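Local coordinates for hypothetical protein TT1465 (Thermus thermophilus, PDB 1WEK) that is of unknown function but belongs to the SLOG clan, with a Rossmann-like alpha/beta fold built round a parallel sheet, at residues F121-R124 against K125-V129; I100-P103 against H104-P108; E204-V207 against Q208-A212; Y59-G62 against R63-E67. One frame throughout, in Å; residues are numbered along the deposited sequence.

Interaction 1 of 4, residues F121-R124 against K125-V129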
loop_
_atom_site.group_PDB
_atom_site.type_symbol
_atom_site.label_atom_id
_atom_site.label_comp_id
_atom_site.label_asym_id
_atom_site.label_seq_id
_atom_site.Cartn_x
_atom_site.Cartn_y
_atom_site.Cartn_z
ATOM N N PHE A 121 15.584 -8.691 -12.017
ATOM C CA PHE A 121 16.387 -9.846 -11.633
ATOM C C PHE A 121 16.178 -10.193 -10.156
ATOM O O PHE A 121 15.985 -11.362 -9.817
ATOM C CB PHE A 121 17.882 -9.591 -11.883
ATOM C CG PHE A 121 18.342 -9.924 -13.284
ATOM C CD1 PHE A 121 18.644 -8.917 -14.193
ATOM C CD2 PHE A 121 18.461 -11.241 -13.694
ATOM C CE1 PHE A 121 19.057 -9.218 -15.484
ATOM C CE2 PHE A 121 18.877 -11.554 -14.991
ATOM C CZ PHE A 121 19.175 -10.538 -15.886
ATOM N N PHE A 122 16.208 -9.188 -9.277
ATOM C CA PHE A 122 16.043 -9.475 -7.858
ATOM C C PHE A 122 14.714 -10.176 -7.519
ATOM O O PHE A 122 14.702 -11.110 -6.724
ATOM C CB PHE A 122 16.266 -8.212 -6.997
ATOM C CG PHE A 122 15.214 -7.139 -7.145
ATOM C CD1 PHE A 122 14.026 -7.201 -6.424
ATOM C CD2 PHE A 122 15.447 -6.023 -7.946
ATOM C CE1 PHE A 122 13.087 -6.164 -6.494
ATOM C CE2 PHE A 122 14.521 -4.987 -8.022
ATOM C CZ PHE A 122 13.337 -5.053 -7.293
ATOM N N VAL A 123 13.604 -9.763 -8.121
ATOM C CA VAL A 123 12.336 -10.452 -7.838
ATOM C C VAL A 123 12.466 -11.921 -8.266
ATOM O O VAL A 123 12.127 -12.835 -7.528
ATOM C CB VAL A 123 11.151 -9.830 -8.601
ATOM C CG1 VAL A 123 9.885 -10.659 -8.346
ATOM C CG2 VAL A 123 10.941 -8.383 -8.147
ATOM N N ARG A 124 12.982 -12.131 -9.467
ATOM C CA ARG A 124 13.173 -13.472 -10.001
ATOM C C ARG A 124 14.063 -14.337 -9.091
ATOM O O ARG A 124 13.761 -15.516 -8.859
ATOM C CB ARG A 124 13.769 -13.352 -11.401
ATOM C CG ARG A 124 14.309 -14.623 -11.969
ATOM C CD ARG A 124 14.500 -14.481 -13.454
ATOM N NE ARG A 124 15.862 -14.765 -13.863
ATOM C CZ ARG A 124 16.190 -15.244 -15.055
ATOM N NH1 ARG A 124 15.250 -15.502 -15.950
ATOM N NH2 ARG A 124 17.461 -15.437 -15.362
ATOM N N LYS A 125 15.139 -13.747 -8.562
ATOM C CA LYS A 125 16.061 -14.459 -7.673
ATOM C C LYS A 125 15.372 -14.877 -6.380
ATOM O O LYS A 125 15.708 -15.912 -5.810
ATOM C CB LYS A 125 17.256 -13.580 -7.290
ATOM C CG LYS A 125 18.128 -13.085 -8.433
ATOM C CD LYS A 125 19.352 -13.968 -8.621
ATOM C CE LYS A 125 20.494 -13.177 -9.243
ATOM N NZ LYS A 125 20.826 -11.986 -8.405
ATOM N N VAL A 126 14.436 -14.056 -5.901
ATOM C CA VAL A 126 13.715 -14.353 -4.681
ATOM C C VAL A 126 12.792 -15.547 -4.932
ATOM O O VAL A 126 12.733 -16.475 -4.121
ATOM C CB VAL A 126 12.868 -13.135 -4.199
ATOM C CG1 VAL A 126 11.835 -13.589 -3.166
ATOM C CG2 VAL A 126 13.769 -12.061 -3.571
ATOM N N LEU A 127 12.077 -15.526 -6.053
ATOM C CA LEU A 127 11.168 -16.617 -6.375
ATOM C C LEU A 127 11.918 -17.920 -6.590
ATOM O O LEU A 127 11.363 -18.993 -6.414
ATOM C CB LEU A 127 10.346 -16.269 -7.622
ATOM C CG LEU A 127 9.461 -15.041 -7.410
ATOM C CD1 LEU A 127 8.761 -14.661 -8.710
ATOM C CD2 LEU A 127 8.446 -15.347 -6.306
ATOM N N PHE A 128 13.185 -17.821 -6.972
ATOM C CA PHE A 128 14.002 -19.003 -7.201
ATOM C C PHE A 128 14.345 -19.756 -5.909
ATOM O O PHE A 128 14.575 -20.967 -5.932
ATOM C CB PHE A 128 15.294 -18.605 -7.923
ATOM C CG PHE A 128 15.286 -18.903 -9.394
ATOM C CD1 PHE A 128 15.635 -17.920 -10.321
ATOM C CD2 PHE A 128 14.960 -20.175 -9.854
ATOM C CE1 PHE A 128 15.664 -18.199 -11.690
ATOM C CE2 PHE A 128 14.984 -20.470 -11.224
ATOM C CZ PHE A 128 15.340 -19.475 -12.142
ATOM N N VAL A 129 14.383 -19.053 -4.782
ATOM C CA VAL A 129 14.727 -19.710 -3.518
ATOM C C VAL A 129 13.552 -19.886 -2.559
ATOM O O VAL A 129 13.447 -20.910 -1.877
ATOM C CB VAL A 129 15.849 -18.942 -2.762
ATOM C CG1 VAL A 129 17.044 -18.727 -3.671
ATOM C CG2 VAL A 129 15.333 -17.617 -2.284
#
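R124 and F128, one turn apart on helix 121-130, lie side by side and point the same way. The aliphatic part of the arginine does the touching, CG of R124 standing 3.8 Å from CE1 of F128. With R124 CG anti to its own nitrogen (chi1 167°), the chain runs past the ring before bending at chi3, and CE1 of F128 stands over one face of the guanidinium, the two planes 77° apart. The guanidinium itself is fixed elsewhere, NH1 bonding to the carbonyl of L98. Elsewhere on the helix V123 and L127 make the apolar pair, CG1 of V123 lying 4.2 Å from CD1 of L127.

Main-chain bonds carry the turn. K125 N reaches F121 O at 2.8 Å, V126 N reaches F122 O, and L127 N bonds to V123 O; the bond from F128 N to R124 O is weak. K125 also lays its CG 3.1 Å from F121 O, then bends at chi2 toward a charged cluster. Its NZ forms salt bridges with D146 and with E150 of the second subunit.

V123 packs on helix 17-34 and on L118, L127 on L98 and L118, and F128 on L98, while F122 and V126 pack on their counterparts V126 and F122 of the second subunit. A helix laid against a parallel sheet is typical of a Rossmann-like fold; here it also meets the second subunit.

Interaction 2 of 4, residues I100-P103 against H104-P108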
loop_
_atom_site.group_PDB
_atom_site.type_symbol
_atom_site.label_atom_id
_atom_site.label_comp_id
_atom_site.label_asym_id
_atom_site.label_seq_id
_atom_site.Cartn_x
_atom_site.Cartn_y
_atom_site.Cartn_z
ATOM N N ILE A 100 12.842 -13.437 -17.619
ATOM C CA ILE A 100 13.321 -12.102 -17.326
ATOM C C ILE A 100 13.230 -11.228 -18.573
ATOM O O ILE A 100 13.626 -11.644 -19.656
ATOM C CB ILE A 100 14.774 -12.154 -16.840
ATOM C CG1 ILE A 100 15.260 -10.748 -16.502
ATOM C CG2 ILE A 100 15.640 -12.809 -17.895
ATOM C CD1 ILE A 100 14.583 -10.142 -15.290
ATOM N N GLU A 101 12.690 -10.023 -18.423
ATOM C CA GLU A 101 12.563 -9.111 -19.553
ATOM C C GLU A 101 13.874 -8.353 -19.764
ATOM O O GLU A 101 14.301 -7.588 -18.895
ATOM C CB GLU A 101 11.414 -8.140 -19.298
ATOM C CG GLU A 101 10.183 -8.856 -18.739
ATOM C CD GLU A 101 8.934 -7.996 -18.731
ATOM O OE1 GLU A 101 8.496 -7.578 -19.828
ATOM O OE2 GLU A 101 8.388 -7.745 -17.635
ATOM N N LEU A 102 14.502 -8.572 -20.920
ATOM C CA LEU A 102 15.774 -7.938 -21.248
ATOM C C LEU A 102 15.739 -7.057 -22.489
ATOM O O LEU A 102 14.921 -7.260 -23.392
ATOM C CB LEU A 102 16.866 -8.996 -21.444
ATOM C CG LEU A 102 17.232 -9.943 -20.296
ATOM C CD1 LEU A 102 18.428 -10.824 -20.714
ATOM C CD2 LEU A 102 17.571 -9.136 -19.062
ATOM N N PRO A 103 16.644 -6.063 -22.544
ATOM C CA PRO A 103 16.810 -5.094 -23.634
ATOM C C PRO A 103 16.891 -5.809 -24.975
ATOM O O PRO A 103 16.331 -5.358 -25.973
ATOM C CB PRO A 103 18.122 -4.403 -23.277
ATOM C CG PRO A 103 18.058 -4.363 -21.785
ATOM C CD PRO A 103 17.564 -5.755 -21.434
ATOM N N HIS A 104 17.612 -6.925 -24.983
ATOM C CA HIS A 104 17.770 -7.745 -26.173
ATOM C C HIS A 104 17.104 -9.051 -25.809
ATOM O O HIS A 104 17.763 -10.045 -25.506
ATOM C CB HIS A 104 19.248 -7.963 -26.471
ATOM C CG HIS A 104 20.025 -6.692 -26.594
ATOM N ND1 HIS A 104 19.837 -5.804 -27.631
ATOM C CD2 HIS A 104 20.972 -6.144 -25.796
ATOM C CE1 HIS A 104 20.636 -4.765 -27.469
ATOM N NE2 HIS A 104 21.336 -4.946 -26.363
ATOM N N GLU A 105 15.777 -9.020 -25.826
ATOM C CA GLU A 105 14.954 -10.166 -25.471
ATOM C C GLU A 105 15.240 -11.512 -26.120
ATOM O O GLU A 105 15.388 -11.632 -27.336
ATOM C CB GLU A 105 13.473 -9.835 -25.699
ATOM C CG GLU A 105 12.758 -9.286 -24.476
ATOM C CD GLU A 105 12.888 -10.211 -23.283
ATOM O OE1 GLU A 105 14.014 -10.338 -22.754
ATOM O OE2 GLU A 105 11.870 -10.816 -22.883
ATOM N N GLN A 106 15.320 -12.528 -25.269
ATOM C CA GLN A 106 15.497 -13.901 -25.711
ATOM C C GLN A 106 14.037 -14.341 -25.613
ATOM O O GLN A 106 13.301 -13.826 -24.768
ATOM C CB GLN A 106 16.380 -14.678 -24.721
ATOM C CG GLN A 106 17.874 -14.305 -24.776
ATOM C CD GLN A 106 18.720 -15.018 -23.719
ATOM O OE1 GLN A 106 18.549 -16.211 -23.477
ATOM N NE2 GLN A 106 19.649 -14.286 -23.101
ATOM N N LYS A 107 13.594 -15.252 -26.470
ATOM C CA LYS A 107 12.196 -15.678 -26.410
ATOM C C LYS A 107 11.989 -16.775 -25.367
ATOM O O LYS A 107 12.840 -17.647 -25.197
ATOM C CB LYS A 107 11.726 -16.181 -27.780
ATOM C CG LYS A 107 12.250 -15.382 -28.966
ATOM C CD LYS A 107 13.743 -15.627 -29.179
ATOM C CE LYS A 107 14.260 -14.907 -30.414
ATOM N NZ LYS A 107 13.602 -15.398 -31.657
ATOM N N PRO A 108 10.847 -16.744 -24.656
ATOM C CA PRO A 108 10.541 -17.752 -23.629
ATOM C C PRO A 108 10.417 -19.107 -24.316
ATOM O O PRO A 108 9.765 -19.204 -25.358
ATOM C CB PRO A 108 9.188 -17.297 -23.067
ATOM C CG PRO A 108 9.092 -15.849 -23.456
ATOM C CD PRO A 108 9.721 -15.812 -24.822
#
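E105 folds back over the turn at P103 and H104, and its carboxylate accepts the backbone N-H of L102. The distance from L102 N to E105 OE1 is 2.6 Å and the N-H points well at the oxygen, at 158°, yet the donor stands 66° out of the carboxylate plane, above it. The bend at chi2 (-55°) curls the chain inward, and E105 CG comes within 3.2 Å of L102 O. The L102 side chain crosses that of E105 at about a right angle, with L102 CB 3.4 Å from E105 OE1. This is the compact part of the contact: one side chain bridging a short chain reversal in the loop that follows strand 95-100.

Beyond it the packing thins. The imidazole of H104 has P103 CB over one face, near the rim and 4.2 Å from CD2 of H104, while its NE2 bonds to E158 of the second subunit. Q106 approaches more loosely still, its NE2 4.4 Å from CD1 of L102. P103, H104, E105 and Q106 are exposed, although L102 and P103 also rest on T157 of the second subunit.

The other acidic group, E101, is paired with R119, and its carboxylate is 5.6 Å from that of E105, measured from E101 OE1 to E105 OE2. Two like charges so near each other would probably disfavour ionisation of both somewhat, whereas the L102 N-H and the R119 guanidinium should favour the charged forms. The bond from L102 N to E105 OE1 itself implies a turn closed by a carboxylate gripping a main-chain amide.

Interaction 3 of 4, residues E204-V207 against Q208-A212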
loop_
_atom_site.group_PDB
_atom_site.type_symbol
_atom_site.label_atom_id
_atom_site.label_comp_id
_atom_site.label_asym_id
_atom_site.label_seq_id
_atom_site.Cartn_x
_atom_site.Cartn_y
_atom_site.Cartn_z
ATOM N N GLU A 204 21.696 -38.730 -12.020
ATOM C CA GLU A 204 21.048 -39.698 -11.141
ATOM C C GLU A 204 21.396 -39.453 -9.687
ATOM O O GLU A 204 20.568 -39.663 -8.798
ATOM C CB GLU A 204 21.454 -41.129 -11.508
ATOM C CG GLU A 204 22.948 -41.410 -11.362
ATOM C CD GLU A 204 23.694 -41.364 -12.681
ATOM O OE1 GLU A 204 23.401 -40.477 -13.525
ATOM O OE2 GLU A 204 24.589 -42.217 -12.867
ATOM N N GLU A 205 22.624 -39.011 -9.443
ATOM C CA GLU A 205 23.062 -38.753 -8.082
ATOM C C GLU A 205 22.324 -37.553 -7.523
ATOM O O GLU A 205 21.985 -37.516 -6.335
ATOM C CB GLU A 205 24.576 -38.525 -8.046
ATOM C CG GLU A 205 25.128 -38.238 -6.663
ATOM C CD GLU A 205 26.618 -38.497 -6.573
ATOM O OE1 GLU A 205 27.380 -37.885 -7.353
ATOM O OE2 GLU A 205 27.024 -39.321 -5.720
ATOM N N VAL A 206 22.066 -36.572 -8.381
ATOM C CA VAL A 206 21.335 -35.381 -7.962
ATOM C C VAL A 206 19.896 -35.734 -7.620
ATOM O O VAL A 206 19.399 -35.378 -6.548
ATOM C CB VAL A 206 21.323 -34.290 -9.070
ATOM C CG1 VAL A 206 20.487 -33.091 -8.615
ATOM C CG2 VAL A 206 22.750 -33.835 -9.368
ATOM N N VAL A 207 19.221 -36.442 -8.522
ATOM C CA VAL A 207 17.838 -36.809 -8.275
ATOM C C VAL A 207 17.711 -37.685 -7.033
ATOM O O VAL A 207 16.790 -37.509 -6.240
ATOM C CB VAL A 207 17.237 -37.545 -9.473
ATOM C CG1 VAL A 207 15.798 -37.909 -9.172
ATOM C CG2 VAL A 207 17.324 -36.662 -10.717
ATOM N N GLN A 208 18.650 -38.613 -6.856
ATOM C CA GLN A 208 18.637 -39.510 -5.701
ATOM C C GLN A 208 18.748 -38.735 -4.383
ATOM O O GLN A 208 18.037 -39.031 -3.422
ATOM C CB GLN A 208 19.779 -40.533 -5.816
ATOM C CG GLN A 208 20.006 -41.370 -4.559
ATOM C CD GLN A 208 20.957 -42.540 -4.790
ATOM O OE1 GLN A 208 20.633 -43.482 -5.515
ATOM N NE2 GLN A 208 22.136 -42.482 -4.175
ATOM N N ALA A 209 19.642 -37.748 -4.348
ATOM C CA ALA A 209 19.839 -36.926 -3.159
ATOM C C ALA A 209 18.585 -36.127 -2.843
ATOM O O ALA A 209 18.220 -35.979 -1.679
ATOM C CB ALA A 209 21.008 -35.978 -3.362
ATOM N N LEU A 210 17.930 -35.608 -3.878
ATOM C CA LEU A 210 16.711 -34.829 -3.690
ATOM C C LEU A 210 15.552 -35.717 -3.245
ATOM O O LEU A 210 14.692 -35.285 -2.479
ATOM C CB LEU A 210 16.337 -34.109 -4.985
ATOM C CG LEU A 210 17.332 -33.044 -5.457
ATOM C CD1 LEU A 210 16.940 -32.558 -6.838
ATOM C CD2 LEU A 210 17.360 -31.881 -4.466
ATOM N N LYS A 211 15.519 -36.956 -3.726
ATOM C CA LYS A 211 14.447 -37.869 -3.334
ATOM C C LYS A 211 14.639 -38.218 -1.864
ATOM O O LYS A 211 13.686 -38.244 -1.088
ATOM C CB LYS A 211 14.483 -39.148 -4.172
ATOM C CG LYS A 211 14.238 -38.920 -5.646
ATOM C CD LYS A 211 14.469 -40.179 -6.455
ATOM C CE LYS A 211 13.467 -41.266 -6.113
ATOM N NZ LYS A 211 13.664 -42.458 -6.997
ATOM N N ALA A 212 15.885 -38.476 -1.490
ATOM C CA ALA A 212 16.214 -38.823 -0.119
ATOM C C ALA A 212 16.070 -37.599 0.785
ATOM O O ALA A 212 17.054 -37.257 1.487
ATOM C CB ALA A 212 17.636 -39.361 -0.059
#
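V207 CG1 stands anti to the backbone nitrogen (chi1 180°), which directs it along the helix toward K211, whose CG lies anti to its own carbonyl carbon (chi1 -63°), which carries the chain back over the preceding turn. The two meet at V207 CG1 and K211 CD, 3.8 Å apart, with their side chains crossing obliquely. The lysine methylenes do this work: CG of K211 also comes 3.0 Å from V207 O, while the chain turns at chi3 beyond them.

The same pairing of torsions recurs one residue earlier. V206 and L210 lie side by side and point the same way, and CG1 of V206 is 4.0 Å from CD1 of L210. L210 CG also sits 3.3 Å from V206 O, close over the carbonyl that its own backbone nitrogen uses.

Four consecutive main-chain bonds hold the turn in shape: Q208 N binds E204 O, A209 N binds E205 O, L210 N binds V206 O and K211 N binds V207 O, all at 2.9 to 3.1 Å. The side chain of E205 turns elsewhere, its OE1 bonding to T200 OG1.

V206 and A209 face F166 of strand 165-168, and V206 also touches T200 in strand 198-200. V207 and L210 pack on A64, A68 and L65 of helix 53-68, while Q208 and K211 are exposed. This is the pattern of an amphipathic C-terminal helix packed on the last two strands of the parallel sheet and on helix 53-68, as expected in a Rossmann-like fold.

Interaction 4 of 4, residues Y59-G62 against R63-E67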
loop_
_atom_site.group_PDB
_atom_site.type_symbol
_atom_site.label_atom_id
_atom_site.label_comp_id
_atom_site.label_asym_id
_atom_site.label_seq_id
_atom_site.Cartn_x
_atom_site.Cartn_y
_atom_site.Cartn_z
ATOM N N TYR A 59 18.400 -31.983 -20.425
ATOM C CA TYR A 59 17.168 -32.657 -20.792
ATOM C C TYR A 59 16.952 -33.855 -19.869
ATOM O O TYR A 59 15.861 -34.028 -19.351
ATOM C CB TYR A 59 17.174 -33.103 -22.258
ATOM C CG TYR A 59 15.868 -33.757 -22.643
ATOM C CD1 TYR A 59 15.630 -35.102 -22.357
ATOM C CD2 TYR A 59 14.830 -33.010 -23.200
ATOM C CE1 TYR A 59 14.396 -35.683 -22.605
ATOM C CE2 TYR A 59 13.587 -33.585 -23.451
ATOM C CZ TYR A 59 13.377 -34.920 -23.143
ATOM O OH TYR A 59 12.132 -35.475 -23.312
ATOM N N ARG A 60 17.998 -34.650 -19.643
ATOM C CA ARG A 60 17.908 -35.826 -18.773
ATOM C C ARG A 60 17.518 -35.467 -17.340
ATOM O O ARG A 60 16.688 -36.148 -16.734
ATOM C CB ARG A 60 19.240 -36.607 -18.762
ATOM C CG ARG A 60 19.684 -37.201 -20.107
ATOM C CD ARG A 60 20.543 -38.451 -19.886
ATOM N NE ARG A 60 21.808 -38.153 -19.223
ATOM C CZ ARG A 60 22.434 -38.956 -18.364
ATOM N NH1 ARG A 60 21.921 -40.135 -18.034
ATOM N NH2 ARG A 60 23.595 -38.577 -17.840
ATOM N N LEU A 61 18.127 -34.413 -16.793
ATOM C CA LEU A 61 17.837 -33.951 -15.433
ATOM C C LEU A 61 16.370 -33.553 -15.352
ATOM O O LEU A 61 15.660 -33.946 -14.436
ATOM C CB LEU A 61 18.671 -32.714 -15.096
ATOM C CG LEU A 61 19.233 -32.443 -13.700
ATOM C CD1 LEU A 61 19.200 -30.947 -13.466
ATOM C CD2 LEU A 61 18.468 -33.170 -12.628
ATOM N N GLY A 62 15.936 -32.739 -16.313
ATOM C CA GLY A 62 14.557 -32.289 -16.335
ATOM C C GLY A 62 13.595 -33.459 -16.348
ATOM O O GLY A 62 12.635 -33.487 -15.585
ATOM N N ARG A 63 13.852 -34.426 -17.221
ATOM C CA ARG A 63 13.017 -35.614 -17.310
ATOM C C ARG A 63 13.056 -36.461 -16.017
ATOM O O ARG A 63 12.023 -36.968 -15.559
ATOM C CB ARG A 63 13.469 -36.466 -18.498
ATOM C CG ARG A 63 12.857 -37.845 -18.527
ATOM C CD ARG A 63 13.876 -38.860 -19.006
ATOM N NE ARG A 63 13.911 -38.972 -20.457
ATOM C CZ ARG A 63 15.003 -39.246 -21.162
ATOM N NH1 ARG A 63 16.175 -39.421 -20.556
ATOM N NH2 ARG A 63 14.913 -39.384 -22.477
ATOM N N ALA A 64 14.242 -36.625 -15.434
ATOM C CA ALA A 64 14.368 -37.423 -14.213
ATOM C C ALA A 64 13.603 -36.814 -13.037
ATOM O O ALA A 64 12.870 -37.514 -12.330
ATOM C CB ALA A 64 15.808 -37.586 -13.853
ATOM N N LEU A 65 13.756 -35.512 -12.831
ATOM C CA LEU A 65 13.065 -34.857 -11.723
ATOM C C LEU A 65 11.540 -34.994 -11.814
ATOM O O LEU A 65 10.876 -35.259 -10.818
ATOM C CB LEU A 65 13.464 -33.397 -11.668
ATOM C CG LEU A 65 14.929 -33.168 -11.297
ATOM C CD1 LEU A 65 15.353 -31.770 -11.736
ATOM C CD2 LEU A 65 15.100 -33.363 -9.793
ATOM N N ALA A 66 10.991 -34.809 -13.006
ATOM C CA ALA A 66 9.552 -34.952 -13.219
ATOM C C ALA A 66 9.135 -36.377 -12.870
ATOM O O ALA A 66 8.140 -36.603 -12.174
ATOM C CB ALA A 66 9.213 -34.666 -14.666
ATOM N N GLU A 67 9.911 -37.342 -13.351
ATOM C CA GLU A 67 9.611 -38.742 -13.086
ATOM C C GLU A 67 9.569 -38.992 -11.580
ATOM O O GLU A 67 8.635 -39.623 -11.067
ATOM C CB GLU A 67 10.663 -39.641 -13.754
ATOM C CG GLU A 67 10.428 -39.886 -15.245
ATOM C CD GLU A 67 11.634 -40.548 -15.922
ATOM O OE1 GLU A 67 11.541 -40.927 -17.114
ATOM O OE2 GLU A 67 12.686 -40.681 -15.263
#
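Successive main-chain hydrogen bonds, R63 N to Y59 O, A64 N to R60 O and L65 N to L61 O, all at 2.8 to 3.0 Å, define a regular alpha-helical turn, with a weak fourth from A66 N to G62 O. L61 and L65 form the apolar pair, crossing at a slant, and CD2 of L61 is 3.5 Å from CD1 of L65. L65 CG, anti to its carbonyl carbon (chi1 -67°), leans back over L61 O, which it meets at 3.3 Å. Both leucines, with A64, look toward helix 203-211, where V207 and L210 complete the layer.

The turn belongs to helix 53-68, the connection of the beta-alpha-beta unit between parallel strands 39-43 and 71-74. G62 is buried within it.

A different pair occupies another side of the helix. The ring of Y59 presents its edge, near the ring plane, to one face of the R63 guanidinium, where it stands offset toward the rim: CE1 of Y59 lies 3.7 Å from NH2 of R63, and the planes stand 85° apart. Bends at chi2 and chi3 bring the R63 guanidinium back to the ring. R63 NH1 also lies 4.2 Å from CG of R60, and Y59 OH is hydrogen-bonded to E90.

How the interactions relate
From the N terminus, interaction 4 comes first, within helix 53-68 between strands 39-43 and 71-74. Interaction 2 follows in the loop between strands 95-100 and 114-118, then interaction 1, spanning nearly all of helix 121-130, and interaction 3 near the C terminus. All four are local, in series, and none nests in or crosses another; only interaction 2 closes a loop turn. Interactions 1 and 2 touch, I100 packing on F121 and R124 and L102 on F121, and both reach the second subunit. Interactions 3 and 4 touch as helix 203-211 lies against helix 53-68. The centres of interactions 2 and 3 are about 32 Å apart, on opposite sides of the chain's centre.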